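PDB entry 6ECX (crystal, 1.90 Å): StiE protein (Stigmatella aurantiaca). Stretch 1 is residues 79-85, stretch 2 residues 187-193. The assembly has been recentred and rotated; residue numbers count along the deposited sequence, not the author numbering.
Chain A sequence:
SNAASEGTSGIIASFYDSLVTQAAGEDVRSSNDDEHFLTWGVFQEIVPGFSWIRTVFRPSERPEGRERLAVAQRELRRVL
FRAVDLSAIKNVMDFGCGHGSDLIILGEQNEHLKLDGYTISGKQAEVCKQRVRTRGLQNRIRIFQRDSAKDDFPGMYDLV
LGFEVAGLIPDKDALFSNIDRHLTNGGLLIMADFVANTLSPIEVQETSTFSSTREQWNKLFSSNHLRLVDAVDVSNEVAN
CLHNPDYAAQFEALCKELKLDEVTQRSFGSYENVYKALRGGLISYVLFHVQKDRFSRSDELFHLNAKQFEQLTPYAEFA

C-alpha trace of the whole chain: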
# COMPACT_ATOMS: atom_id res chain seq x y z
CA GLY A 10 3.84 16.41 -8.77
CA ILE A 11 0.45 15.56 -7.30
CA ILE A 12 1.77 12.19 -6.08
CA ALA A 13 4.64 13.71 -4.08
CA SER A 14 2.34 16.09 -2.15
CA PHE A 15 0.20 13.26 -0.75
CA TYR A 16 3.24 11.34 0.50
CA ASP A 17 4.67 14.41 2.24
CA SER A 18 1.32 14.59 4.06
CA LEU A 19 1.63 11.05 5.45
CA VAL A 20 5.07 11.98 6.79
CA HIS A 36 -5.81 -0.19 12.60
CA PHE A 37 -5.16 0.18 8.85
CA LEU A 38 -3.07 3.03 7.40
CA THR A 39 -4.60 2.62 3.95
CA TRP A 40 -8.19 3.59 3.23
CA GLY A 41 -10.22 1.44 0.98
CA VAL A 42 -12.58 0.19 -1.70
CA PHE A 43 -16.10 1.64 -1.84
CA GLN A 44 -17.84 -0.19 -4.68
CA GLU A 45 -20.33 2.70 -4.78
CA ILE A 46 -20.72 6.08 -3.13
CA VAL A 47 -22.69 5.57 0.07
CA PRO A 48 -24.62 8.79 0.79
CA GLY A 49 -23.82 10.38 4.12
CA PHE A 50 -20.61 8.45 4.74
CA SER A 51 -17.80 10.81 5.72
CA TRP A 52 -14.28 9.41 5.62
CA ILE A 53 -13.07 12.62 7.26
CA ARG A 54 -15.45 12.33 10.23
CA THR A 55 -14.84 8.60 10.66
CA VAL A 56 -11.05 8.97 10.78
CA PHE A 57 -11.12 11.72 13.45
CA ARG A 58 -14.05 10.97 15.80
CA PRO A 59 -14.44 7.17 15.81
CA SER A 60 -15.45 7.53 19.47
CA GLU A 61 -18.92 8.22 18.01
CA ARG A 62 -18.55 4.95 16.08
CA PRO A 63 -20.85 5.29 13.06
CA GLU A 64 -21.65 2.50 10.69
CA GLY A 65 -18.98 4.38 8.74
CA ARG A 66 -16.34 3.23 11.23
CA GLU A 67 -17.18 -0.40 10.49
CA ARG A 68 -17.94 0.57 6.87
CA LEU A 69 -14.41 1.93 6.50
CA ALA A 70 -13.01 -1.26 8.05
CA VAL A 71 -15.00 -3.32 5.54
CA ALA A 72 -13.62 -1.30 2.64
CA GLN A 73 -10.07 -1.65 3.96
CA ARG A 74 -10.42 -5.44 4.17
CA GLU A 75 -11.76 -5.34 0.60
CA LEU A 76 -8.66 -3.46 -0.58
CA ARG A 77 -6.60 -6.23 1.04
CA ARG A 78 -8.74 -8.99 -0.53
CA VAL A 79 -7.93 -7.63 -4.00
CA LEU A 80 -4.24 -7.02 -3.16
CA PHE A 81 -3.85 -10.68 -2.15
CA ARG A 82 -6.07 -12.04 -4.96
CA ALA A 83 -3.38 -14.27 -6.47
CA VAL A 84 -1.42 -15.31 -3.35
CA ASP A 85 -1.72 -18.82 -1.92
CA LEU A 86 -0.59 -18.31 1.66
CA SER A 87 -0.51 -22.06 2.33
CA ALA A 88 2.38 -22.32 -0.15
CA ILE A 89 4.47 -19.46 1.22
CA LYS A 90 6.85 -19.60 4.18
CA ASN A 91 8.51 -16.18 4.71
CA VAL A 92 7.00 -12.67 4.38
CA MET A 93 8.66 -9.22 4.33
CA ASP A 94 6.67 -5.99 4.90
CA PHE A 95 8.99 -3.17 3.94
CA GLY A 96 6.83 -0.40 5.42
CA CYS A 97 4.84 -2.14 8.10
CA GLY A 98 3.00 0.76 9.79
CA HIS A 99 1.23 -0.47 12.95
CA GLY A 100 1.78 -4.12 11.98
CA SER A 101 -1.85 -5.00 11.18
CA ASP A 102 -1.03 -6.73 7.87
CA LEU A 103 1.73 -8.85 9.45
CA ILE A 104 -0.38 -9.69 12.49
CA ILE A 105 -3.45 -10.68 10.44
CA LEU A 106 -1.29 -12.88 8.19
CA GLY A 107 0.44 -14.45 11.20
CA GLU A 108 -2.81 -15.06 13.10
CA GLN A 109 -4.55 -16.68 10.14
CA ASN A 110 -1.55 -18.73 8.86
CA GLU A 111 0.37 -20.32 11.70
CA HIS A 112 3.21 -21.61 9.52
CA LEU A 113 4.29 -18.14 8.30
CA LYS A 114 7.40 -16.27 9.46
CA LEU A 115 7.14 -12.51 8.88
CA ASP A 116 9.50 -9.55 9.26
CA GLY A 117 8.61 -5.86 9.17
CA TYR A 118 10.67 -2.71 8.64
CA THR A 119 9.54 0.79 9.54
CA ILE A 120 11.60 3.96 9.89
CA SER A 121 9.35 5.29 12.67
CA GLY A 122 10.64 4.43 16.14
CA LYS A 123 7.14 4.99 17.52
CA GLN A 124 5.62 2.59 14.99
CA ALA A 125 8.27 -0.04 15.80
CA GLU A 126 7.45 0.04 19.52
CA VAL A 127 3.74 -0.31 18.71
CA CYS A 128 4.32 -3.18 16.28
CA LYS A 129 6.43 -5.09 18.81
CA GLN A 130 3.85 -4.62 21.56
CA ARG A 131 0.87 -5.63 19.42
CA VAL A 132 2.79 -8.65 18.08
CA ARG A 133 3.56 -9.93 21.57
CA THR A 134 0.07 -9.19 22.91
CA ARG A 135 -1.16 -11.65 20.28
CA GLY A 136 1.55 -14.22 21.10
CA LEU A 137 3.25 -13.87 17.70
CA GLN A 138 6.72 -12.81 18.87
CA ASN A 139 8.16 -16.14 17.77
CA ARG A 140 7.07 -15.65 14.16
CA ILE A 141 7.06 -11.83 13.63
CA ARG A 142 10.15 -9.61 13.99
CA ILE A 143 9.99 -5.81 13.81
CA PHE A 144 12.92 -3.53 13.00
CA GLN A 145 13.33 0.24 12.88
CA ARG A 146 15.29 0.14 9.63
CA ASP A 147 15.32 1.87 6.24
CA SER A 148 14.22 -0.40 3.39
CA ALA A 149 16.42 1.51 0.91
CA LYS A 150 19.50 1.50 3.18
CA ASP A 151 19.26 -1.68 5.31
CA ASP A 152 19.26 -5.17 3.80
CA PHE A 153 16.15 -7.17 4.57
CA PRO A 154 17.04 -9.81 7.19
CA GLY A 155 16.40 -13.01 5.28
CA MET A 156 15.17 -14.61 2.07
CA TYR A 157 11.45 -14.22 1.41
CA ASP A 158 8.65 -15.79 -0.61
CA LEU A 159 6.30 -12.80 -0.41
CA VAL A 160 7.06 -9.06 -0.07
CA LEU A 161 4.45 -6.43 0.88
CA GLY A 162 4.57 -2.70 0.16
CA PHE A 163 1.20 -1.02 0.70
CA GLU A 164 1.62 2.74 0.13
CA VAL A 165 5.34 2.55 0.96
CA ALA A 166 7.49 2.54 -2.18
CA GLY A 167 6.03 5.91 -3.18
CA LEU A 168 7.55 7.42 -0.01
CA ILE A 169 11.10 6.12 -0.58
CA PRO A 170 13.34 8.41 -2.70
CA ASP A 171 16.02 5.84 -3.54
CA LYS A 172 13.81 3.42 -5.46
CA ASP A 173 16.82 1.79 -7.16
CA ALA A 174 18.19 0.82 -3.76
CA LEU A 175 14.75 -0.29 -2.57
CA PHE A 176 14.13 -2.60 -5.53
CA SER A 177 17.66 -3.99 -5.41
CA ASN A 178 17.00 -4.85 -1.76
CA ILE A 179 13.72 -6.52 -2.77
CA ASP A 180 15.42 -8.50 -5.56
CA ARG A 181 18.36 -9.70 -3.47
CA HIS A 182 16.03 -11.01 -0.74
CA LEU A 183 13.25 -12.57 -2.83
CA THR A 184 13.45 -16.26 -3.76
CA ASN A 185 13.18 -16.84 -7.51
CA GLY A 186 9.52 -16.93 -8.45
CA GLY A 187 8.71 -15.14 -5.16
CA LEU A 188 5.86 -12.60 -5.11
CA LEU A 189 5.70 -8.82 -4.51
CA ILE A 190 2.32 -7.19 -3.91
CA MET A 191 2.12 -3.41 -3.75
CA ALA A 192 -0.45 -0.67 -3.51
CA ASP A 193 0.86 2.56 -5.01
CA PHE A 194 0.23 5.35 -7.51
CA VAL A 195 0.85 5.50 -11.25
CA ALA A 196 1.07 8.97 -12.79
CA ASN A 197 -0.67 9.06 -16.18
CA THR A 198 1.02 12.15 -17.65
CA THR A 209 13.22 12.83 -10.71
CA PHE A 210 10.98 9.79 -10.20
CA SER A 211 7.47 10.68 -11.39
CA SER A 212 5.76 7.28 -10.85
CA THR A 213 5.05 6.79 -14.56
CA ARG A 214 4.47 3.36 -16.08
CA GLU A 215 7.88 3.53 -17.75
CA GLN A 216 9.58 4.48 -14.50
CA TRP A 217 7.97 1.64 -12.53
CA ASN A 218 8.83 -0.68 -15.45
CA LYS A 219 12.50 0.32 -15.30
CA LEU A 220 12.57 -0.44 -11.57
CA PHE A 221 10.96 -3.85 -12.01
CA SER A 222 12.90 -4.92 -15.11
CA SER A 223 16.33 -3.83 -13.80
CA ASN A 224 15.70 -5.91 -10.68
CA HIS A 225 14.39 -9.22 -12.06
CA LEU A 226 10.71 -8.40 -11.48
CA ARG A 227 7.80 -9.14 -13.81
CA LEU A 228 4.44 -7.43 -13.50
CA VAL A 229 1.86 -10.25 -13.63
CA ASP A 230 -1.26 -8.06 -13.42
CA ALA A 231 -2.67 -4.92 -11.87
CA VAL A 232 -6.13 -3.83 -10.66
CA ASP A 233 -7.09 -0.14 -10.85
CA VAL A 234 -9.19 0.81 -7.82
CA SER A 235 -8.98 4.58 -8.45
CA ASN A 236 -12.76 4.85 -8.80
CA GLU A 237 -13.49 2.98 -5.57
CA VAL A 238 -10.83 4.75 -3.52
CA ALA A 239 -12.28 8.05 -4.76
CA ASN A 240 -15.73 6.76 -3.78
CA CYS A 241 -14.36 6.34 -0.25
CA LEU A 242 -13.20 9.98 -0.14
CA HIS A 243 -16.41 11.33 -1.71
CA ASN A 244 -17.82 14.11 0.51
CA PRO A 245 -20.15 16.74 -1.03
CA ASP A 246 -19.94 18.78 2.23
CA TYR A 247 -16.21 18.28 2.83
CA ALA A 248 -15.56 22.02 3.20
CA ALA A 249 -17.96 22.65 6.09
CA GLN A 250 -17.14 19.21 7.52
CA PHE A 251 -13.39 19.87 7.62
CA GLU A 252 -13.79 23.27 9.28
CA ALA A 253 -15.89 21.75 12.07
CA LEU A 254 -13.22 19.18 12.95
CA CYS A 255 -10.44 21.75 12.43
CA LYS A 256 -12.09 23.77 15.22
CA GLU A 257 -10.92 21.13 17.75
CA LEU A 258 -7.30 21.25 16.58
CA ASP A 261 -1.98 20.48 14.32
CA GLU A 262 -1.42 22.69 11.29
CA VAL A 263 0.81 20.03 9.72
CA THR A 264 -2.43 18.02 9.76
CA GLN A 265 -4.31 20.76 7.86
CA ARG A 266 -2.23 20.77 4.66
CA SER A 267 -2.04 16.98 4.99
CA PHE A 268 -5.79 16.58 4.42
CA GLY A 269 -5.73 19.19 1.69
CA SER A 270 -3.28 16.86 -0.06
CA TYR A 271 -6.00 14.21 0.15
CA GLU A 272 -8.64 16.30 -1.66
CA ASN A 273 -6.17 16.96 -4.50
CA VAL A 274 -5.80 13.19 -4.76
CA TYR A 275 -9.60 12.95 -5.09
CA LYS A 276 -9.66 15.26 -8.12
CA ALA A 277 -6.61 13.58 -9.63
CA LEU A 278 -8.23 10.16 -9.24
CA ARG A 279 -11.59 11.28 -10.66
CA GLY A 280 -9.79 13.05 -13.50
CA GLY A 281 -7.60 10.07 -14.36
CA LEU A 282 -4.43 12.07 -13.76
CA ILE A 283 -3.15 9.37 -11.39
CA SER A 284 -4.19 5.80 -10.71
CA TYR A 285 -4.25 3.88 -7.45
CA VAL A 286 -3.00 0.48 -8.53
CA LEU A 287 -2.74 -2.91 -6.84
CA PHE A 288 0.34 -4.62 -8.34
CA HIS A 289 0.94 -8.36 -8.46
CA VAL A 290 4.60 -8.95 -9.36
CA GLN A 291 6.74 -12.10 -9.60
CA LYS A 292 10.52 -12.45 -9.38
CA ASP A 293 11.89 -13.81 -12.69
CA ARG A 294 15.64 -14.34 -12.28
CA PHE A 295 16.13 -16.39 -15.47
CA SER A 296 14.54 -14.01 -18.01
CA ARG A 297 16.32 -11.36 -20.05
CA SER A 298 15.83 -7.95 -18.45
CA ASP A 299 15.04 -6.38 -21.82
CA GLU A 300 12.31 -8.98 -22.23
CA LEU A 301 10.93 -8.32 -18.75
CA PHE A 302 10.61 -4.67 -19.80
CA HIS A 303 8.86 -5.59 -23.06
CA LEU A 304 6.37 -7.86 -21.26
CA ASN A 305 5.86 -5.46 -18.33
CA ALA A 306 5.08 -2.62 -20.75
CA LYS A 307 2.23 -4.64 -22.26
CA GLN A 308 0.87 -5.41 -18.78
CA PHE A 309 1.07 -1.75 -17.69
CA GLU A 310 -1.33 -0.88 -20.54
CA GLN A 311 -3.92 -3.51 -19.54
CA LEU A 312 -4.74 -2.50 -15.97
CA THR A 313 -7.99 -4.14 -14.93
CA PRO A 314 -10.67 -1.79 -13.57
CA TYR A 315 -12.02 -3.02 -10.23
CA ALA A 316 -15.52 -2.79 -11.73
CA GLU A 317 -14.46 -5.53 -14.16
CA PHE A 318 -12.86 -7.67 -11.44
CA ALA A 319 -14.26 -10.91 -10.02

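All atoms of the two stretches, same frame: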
# COMPACT_ATOMS: atom_id res chain seq x y z
N VAL A 79 -8.37 -7.76 -2.61
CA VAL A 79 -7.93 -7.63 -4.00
C VAL A 79 -6.41 -7.66 -4.11
O VAL A 79 -5.85 -8.30 -5.02
CB VAL A 79 -8.51 -6.35 -4.62
CG1 VAL A 79 -8.09 -6.24 -6.09
CG2 VAL A 79 -10.04 -6.35 -4.50
N LEU A 80 -5.71 -6.98 -3.19
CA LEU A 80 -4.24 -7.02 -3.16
C LEU A 80 -3.69 -8.44 -3.11
O LEU A 80 -2.66 -8.73 -3.73
CB LEU A 80 -3.71 -6.23 -1.96
CG LEU A 80 -3.55 -4.73 -2.17
CD1 LEU A 80 -3.56 -3.99 -0.83
CD2 LEU A 80 -2.24 -4.51 -2.91
N PHE A 81 -4.33 -9.32 -2.35
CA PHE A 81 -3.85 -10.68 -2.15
C PHE A 81 -4.51 -11.68 -3.10
O PHE A 81 -4.41 -12.88 -2.87
CB PHE A 81 -4.09 -11.13 -0.71
CG PHE A 81 -3.09 -10.60 0.28
CD1 PHE A 81 -1.97 -11.35 0.61
CD2 PHE A 81 -3.31 -9.38 0.91
CE1 PHE A 81 -1.06 -10.87 1.55
CE2 PHE A 81 -2.41 -8.90 1.85
CZ PHE A 81 -1.29 -9.63 2.17
N ARG A 82 -5.21 -11.19 -4.14
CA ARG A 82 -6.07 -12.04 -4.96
C ARG A 82 -5.35 -13.29 -5.49
O ARG A 82 -5.98 -14.34 -5.67
CB ARG A 82 -6.62 -11.23 -6.14
CG ARG A 82 -5.52 -10.69 -7.08
CD ARG A 82 -6.10 -9.58 -7.98
NE ARG A 82 -5.07 -8.98 -8.83
CZ ARG A 82 -4.23 -8.02 -8.44
NH1 ARG A 82 -4.29 -7.53 -7.21
NH2 ARG A 82 -3.34 -7.54 -9.29
N ALA A 83 -4.07 -13.18 -5.79
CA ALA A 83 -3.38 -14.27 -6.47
C ALA A 83 -2.49 -15.07 -5.55
O ALA A 83 -1.92 -16.07 -6.00
CB ALA A 83 -2.55 -13.72 -7.64
N VAL A 84 -2.38 -14.69 -4.27
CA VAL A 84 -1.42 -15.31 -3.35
C VAL A 84 -2.05 -16.52 -2.67
O VAL A 84 -3.17 -16.44 -2.15
CB VAL A 84 -0.93 -14.30 -2.30
CG1 VAL A 84 0.04 -14.96 -1.34
CG2 VAL A 84 -0.31 -13.06 -2.97
N ASP A 85 -1.32 -17.63 -2.66
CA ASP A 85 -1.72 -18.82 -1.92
C ASP A 85 -0.86 -18.85 -0.66
O ASP A 85 0.28 -19.31 -0.69
CB ASP A 85 -1.54 -20.08 -2.76
CG ASP A 85 -1.92 -21.36 -2.00
OD1 ASP A 85 -2.28 -21.28 -0.81
OD2 ASP A 85 -1.88 -22.45 -2.62
N GLY A 187 9.42 -15.77 -6.27
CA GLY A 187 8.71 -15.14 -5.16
C GLY A 187 7.82 -13.99 -5.63
O GLY A 187 7.93 -13.51 -6.75
N LEU A 188 6.90 -13.57 -4.76
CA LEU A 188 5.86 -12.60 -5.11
C LEU A 188 6.07 -11.26 -4.39
O LEU A 188 6.53 -11.22 -3.24
CB LEU A 188 4.46 -13.14 -4.77
CG LEU A 188 4.08 -14.51 -5.35
CD1 LEU A 188 2.72 -14.96 -4.84
CD2 LEU A 188 4.12 -14.46 -6.87
N LEU A 189 5.71 -10.18 -5.06
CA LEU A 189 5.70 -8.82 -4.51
C LEU A 189 4.31 -8.27 -4.76
O LEU A 189 3.85 -8.28 -5.91
CB LEU A 189 6.75 -7.95 -5.21
CG LEU A 189 6.71 -6.43 -4.98
CD1 LEU A 189 7.02 -6.11 -3.51
CD2 LEU A 189 7.69 -5.76 -5.93
N ILE A 190 3.60 -7.86 -3.71
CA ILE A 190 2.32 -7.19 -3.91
C ILE A 190 2.44 -5.78 -3.35
O ILE A 190 3.01 -5.56 -2.28
CB ILE A 190 1.13 -7.97 -3.31
CG1 ILE A 190 1.30 -8.26 -1.84
CG2 ILE A 190 0.88 -9.33 -4.11
CD1 ILE A 190 0.07 -9.02 -1.26
N MET A 191 1.96 -4.81 -4.13
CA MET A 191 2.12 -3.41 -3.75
C MET A 191 0.83 -2.67 -4.05
O MET A 191 0.12 -3.00 -5.00
CB MET A 191 3.26 -2.74 -4.50
CG MET A 191 4.63 -3.08 -4.00
SD MET A 191 5.84 -2.32 -5.07
CE MET A 191 5.00 -0.83 -5.57
N ALA A 192 0.53 -1.70 -3.20
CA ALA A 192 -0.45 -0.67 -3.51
C ALA A 192 0.32 0.63 -3.65
O ALA A 192 1.09 0.99 -2.75
CB ALA A 192 -1.52 -0.58 -2.42
N ASP A 193 0.15 1.31 -4.78
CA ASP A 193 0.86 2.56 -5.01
C ASP A 193 0.23 3.28 -6.20
O ASP A 193 -0.73 2.81 -6.80
CB ASP A 193 2.36 2.35 -5.20
CG ASP A 193 3.18 3.39 -4.46
OD1 ASP A 193 2.90 4.59 -4.63
OD2 ASP A 193 4.07 3.01 -3.67

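Ile 190 forms the apolar centre of the contact between the stretch 79-85, a helix leading into a turn, and a strand (187-193). Its CA-to-CB bond points toward the first stretch, and its chi1 p, chi2 t rotamer sets CD1 over one face of the Phe 81 ring, 3.5 Å from the ring centroid and 11° off the normal, a CH-pi contact. Ile 190 CG2 lies 4.1 Å from Val 84 CG2 and 3.6 Å from Leu 80 O. Alternation along the strand brings Leu 188 to the same side, where its CD1 meets Val 84 CG2 at 4.0 Å, while Leu 189 and Met 191 do not turn their side chains this way. Toward the other end, Leu 80 CD2 lies 4.0 Å from Ala 192 CB and 3.5 Å from Met 191 O. The backbones stay apart, with Leu 80 CA 6.6 Å from Ile 190 CA, and no hydrogen bond crosses; the pairing rests on van der Waals packing. The polar edge centres on Arg 82, whose NE and NH2 bond elsewhere. Val 79 O accepts from Arg 82 N (3.1 Å) and Arg 82 NH1 (2.8 Å), tying the side chain back, and Val 84 N donates to Phe 81 O (3.1 Å), closing a type I turn that presents Val 84 to the strand.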